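Local coordinates for ADP-ribosylation factor-binding protein GGA2 (Saccharomyces cerevisiae, PDB 3MNM) that binds the small GTPases ARF1 and ARF2 and may regulate membrane traffic through the trans-Golgi network, seen here as its GAE domain, at residues V13-I21 / K100-N108. Residues are numbered along the deposited sequence; the frame is centred on the assembly and turned at random. Where two conformers were deposited one is given.
Sequences VNQSPNLKI and KWKVNYSVN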
loop_
_atom_site.group_PDB
_atom_site.type_symbol
_atom_site.label_atom_id
_atom_site.label_comp_id
_atom_site.label_asym_id
_atom_site.label_seq_id
_atom_site.Cartn_x
_atom_site.Cartn_y
_atom_site.Cartn_z
ATOM N N VAL A 13 4.483 -2.969 5.611
ATOM C CA VAL A 13 4.961 -3.317 4.287
ATOM C C VAL A 13 6.344 -2.730 4.084
ATOM O O VAL A 13 7.255 -3.418 3.649
ATOM C CB VAL A 13 4.010 -2.788 3.179
ATOM C CG1 VAL A 13 4.581 -3.085 1.802
ATOM C CG2 VAL A 13 2.615 -3.411 3.340
ATOM N N ASN A 14 6.503 -1.441 4.373
ATOM C CA ASN A 14 7.804 -0.809 4.238
ATOM C C ASN A 14 7.891 0.470 5.045
ATOM O O ASN A 14 6.890 1.156 5.245
ATOM C CB ASN A 14 8.106 -0.488 2.775
ATOM C CG ASN A 14 9.585 -0.305 2.519
ATOM O OD1 ASN A 14 10.354 -1.252 2.641
ATOM N ND2 ASN A 14 9.993 0.916 2.161
ATOM N N GLN A 15 9.095 0.784 5.506
ATOM C CA GLN A 15 9.365 2.088 6.093
ATOM C C GLN A 15 10.669 2.615 5.534
ATOM O O GLN A 15 11.711 1.972 5.649
ATOM C CB GLN A 15 9.401 2.007 7.615
ATOM C CG GLN A 15 9.863 3.284 8.282
ATOM C CD GLN A 15 9.534 3.311 9.758
ATOM O OE1 GLN A 15 8.617 2.619 10.216
ATOM N NE2 GLN A 15 10.279 4.116 10.515
ATOM N N SER A 16 10.608 3.783 4.902
ATOM C CA SER A 16 11.780 4.407 4.345
ATOM C C SER A 16 12.059 5.666 5.165
ATOM O O SER A 16 11.380 5.906 6.163
ATOM C CB SER A 16 11.542 4.755 2.872
ATOM O OG SER A 16 10.695 5.895 2.762
ATOM N N PRO A 17 13.057 6.458 4.760
ATOM C CA PRO A 17 13.309 7.713 5.483
ATOM C C PRO A 17 12.105 8.651 5.416
ATOM O O PRO A 17 11.923 9.475 6.312
ATOM C CB PRO A 17 14.484 8.328 4.723
ATOM C CG PRO A 17 15.178 7.145 4.069
ATOM C CD PRO A 17 14.068 6.198 3.720
ATOM N N ASN A 18 11.290 8.524 4.371
ATOM C CA ASN A 18 10.189 9.479 4.163
ATOM C C ASN A 18 8.789 8.905 4.332
ATOM O O ASN A 18 7.843 9.659 4.557
ATOM C CB ASN A 18 10.249 10.069 2.757
ATOM C CG ASN A 18 11.588 10.669 2.430
ATOM O OD1 ASN A 18 12.128 11.459 3.200
ATOM N ND2 ASN A 18 12.126 10.314 1.263
ATOM N N LEU A 19 8.636 7.589 4.184
ATOM C CA LEU A 19 7.314 7.023 3.946
ATOM C C LEU A 19 7.129 5.672 4.610
ATOM O O LEU A 19 7.961 4.768 4.459
ATOM C CB LEU A 19 7.060 6.876 2.431
ATOM C CG LEU A 19 5.684 6.341 2.007
ATOM C CD1 LEU A 19 4.578 7.364 2.325
ATOM C CD2 LEU A 19 5.644 5.969 0.519
ATOM N N LYS A 20 6.026 5.543 5.326
ATOM C CA LYS A 20 5.641 4.276 5.930
ATOM C C LYS A 20 4.417 3.721 5.205
ATOM O O LYS A 20 3.429 4.424 5.025
ATOM C CB LYS A 20 5.351 4.477 7.418
ATOM C CG LYS A 20 4.809 3.251 8.140
ATOM C CD LYS A 20 4.368 3.645 9.553
ATOM C CE LYS A 20 4.859 2.693 10.621
ATOM N NZ LYS A 20 4.460 3.185 11.987
ATOM N N ILE A 21 4.494 2.464 4.766
ATOM C CA ILE A 21 3.374 1.820 4.088
ATOM C C ILE A 21 2.905 0.643 4.914
ATOM O O ILE A 21 3.718 -0.205 5.293
ATOM C CB ILE A 21 3.750 1.294 2.676
ATOM C CG1 ILE A 21 4.409 2.393 1.825
ATOM C CG2 ILE A 21 2.507 0.654 1.995
ATOM C CD1 ILE A 21 4.920 1.907 0.449
ATOM N N LYS A 100 3.769 -7.469 -5.447
ATOM C CA LYS A 100 4.823 -6.615 -5.964
ATOM C C LYS A 100 4.248 -5.208 -5.901
ATOM O O LYS A 100 3.167 -4.962 -6.419
ATOM C CB LYS A 100 5.137 -6.996 -7.404
ATOM C CG LYS A 100 6.188 -6.142 -8.058
ATOM C CD LYS A 100 6.472 -6.638 -9.484
ATOM C CE LYS A 100 7.463 -5.738 -10.215
ATOM N N TRP A 101 4.948 -4.301 -5.243
ATOM C CA TRP A 101 4.441 -2.923 -5.131
ATOM C C TRP A 101 5.524 -1.924 -5.518
ATOM O O TRP A 101 6.720 -2.207 -5.453
ATOM C CB TRP A 101 3.896 -2.639 -3.722
ATOM C CG TRP A 101 4.932 -2.797 -2.638
ATOM C CD1 TRP A 101 5.197 -3.928 -1.891
ATOM C CD2 TRP A 101 5.859 -1.799 -2.196
ATOM N NE1 TRP A 101 6.228 -3.677 -1.013
ATOM C CE2 TRP A 101 6.647 -2.379 -1.176
ATOM C CE3 TRP A 101 6.096 -0.462 -2.559
ATOM C CZ2 TRP A 101 7.670 -1.678 -0.535
ATOM C CZ3 TRP A 101 7.106 0.237 -1.907
ATOM C CH2 TRP A 101 7.884 -0.375 -0.906
ATOM N N LYS A 102 5.090 -0.743 -5.939
ATOM C CA LYS A 102 6.006 0.321 -6.286
ATOM C C LYS A 102 5.335 1.617 -5.879
ATOM O O LYS A 102 4.124 1.762 -6.036
ATOM C CB LYS A 102 6.261 0.337 -7.797
ATOM C CG LYS A 102 7.137 1.455 -8.246
ATOM C CD LYS A 102 7.485 1.307 -9.720
ATOM C CE LYS A 102 8.330 2.474 -10.205
ATOM N NZ LYS A 102 8.650 2.368 -11.654
ATOM N N VAL A 103 6.116 2.548 -5.355
ATOM C CA VAL A 103 5.593 3.876 -5.071
ATOM C C VAL A 103 6.563 4.933 -5.601
ATOM O O VAL A 103 7.783 4.802 -5.485
ATOM C CB VAL A 103 5.285 4.068 -3.555
ATOM C CG1 VAL A 103 6.569 4.155 -2.733
ATOM C CG2 VAL A 103 4.399 5.309 -3.330
ATOM N N ASN A 104 6.006 5.964 -6.228
ATOM C CA ASN A 104 6.787 7.106 -6.695
ATOM C C ASN A 104 6.143 8.331 -6.082
ATOM O O ASN A 104 4.919 8.407 -6.023
ATOM C CB ASN A 104 6.714 7.229 -8.224
ATOM C CG ASN A 104 7.507 6.161 -8.927
ATOM O OD1 ASN A 104 7.026 5.045 -9.098
ATOM N ND2 ASN A 104 8.740 6.487 -9.323
ATOM N N TYR A 105 6.953 9.263 -5.604
ATOM C CA TYR A 105 6.412 10.473 -4.999
ATOM C C TYR A 105 7.470 11.562 -4.982
ATOM O O TYR A 105 8.647 11.314 -5.268
ATOM C CB TYR A 105 5.900 10.190 -3.576
ATOM C CG TYR A 105 6.957 9.669 -2.626
ATOM C CD1 TYR A 105 7.194 8.299 -2.510
ATOM C CD2 TYR A 105 7.711 10.537 -1.840
ATOM C CE1 TYR A 105 8.161 7.808 -1.646
ATOM C CE2 TYR A 105 8.679 10.050 -0.962
ATOM C CZ TYR A 105 8.895 8.687 -0.872
ATOM O OH TYR A 105 9.863 8.201 -0.016
ATOM N N SER A 106 7.050 12.780 -4.651
ATOM C CA SER A 106 7.964 13.912 -4.527
ATOM C C SER A 106 8.076 14.335 -3.063
ATOM O O SER A 106 7.069 14.364 -2.351
ATOM C CB SER A 106 7.429 15.101 -5.342
ATOM O OG SER A 106 7.009 14.711 -6.637
ATOM N N VAL A 107 9.281 14.681 -2.622
ATOM C CA VAL A 107 9.486 15.222 -1.276
ATOM C C VAL A 107 10.766 16.066 -1.285
ATOM O O VAL A 107 11.744 15.711 -1.939
ATOM C CB VAL A 107 9.552 14.108 -0.194
ATOM C CG1 VAL A 107 10.779 13.224 -0.396
ATOM C CG2 VAL A 107 9.554 14.710 1.209
ATOM N N ASN A 108 10.745 17.205 -0.595
ATOM C CA ASN A 108 11.905 18.111 -0.604
ATOM C C ASN A 108 12.367 18.536 -2.011
ATOM O O ASN A 108 13.562 18.697 -2.259
ATOM C CB ASN A 108 13.085 17.473 0.139
ATOM C CG ASN A 108 12.748 17.091 1.568
ATOM O OD1 ASN A 108 12.252 17.909 2.341
ATOM N ND2 ASN A 108 13.038 15.845 1.932
HETATM O O HOH W 1 7.736 -4.973 1.389
#
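W101 sends its indole across the core to the hairpin of residues 13-21. Its CG sits between the backbone N and the carbonyl carbon (chi1 60°), which swings the ring toward V13, N14 and I21. I21 CD1 lies over one face of the six-membered ring, a CH-pi contact 4.1 Å from the W101 centroid; on the same side V13 CG1 sits 3.2 Å above the plane, offset toward the rim by NE1. N14 adds its CB, 3.5 Å from W101 CZ2. The N-H groups of V13 and N14 both bond to I21 O, a classic beta bulge. In the ring plane, W101 NE1 donates to a water (3.1 Å) that donates in turn to V13 O.

L19 CD2 meets V103 CG1 at 3.8 Å, tip to tip, and the same methyl touches Y105 CE1. N18 ND2 donates weakly to Y105 OH at 3.3 Å, amide and ring nearly perpendicular. The stronger partner of Y105 OH is E114 OE2, which also hydrogen-bonds S16 OG and thereby ties the turn to Y105. S16 OG accepts from N18 N (an ST turn) and from L19 N (an ST motif).

This packing joins the two sheets of the Ig-like sandwich; strands 50-55 and 110-117 flank W101 and V103, and I47 packs on L19 and Y105.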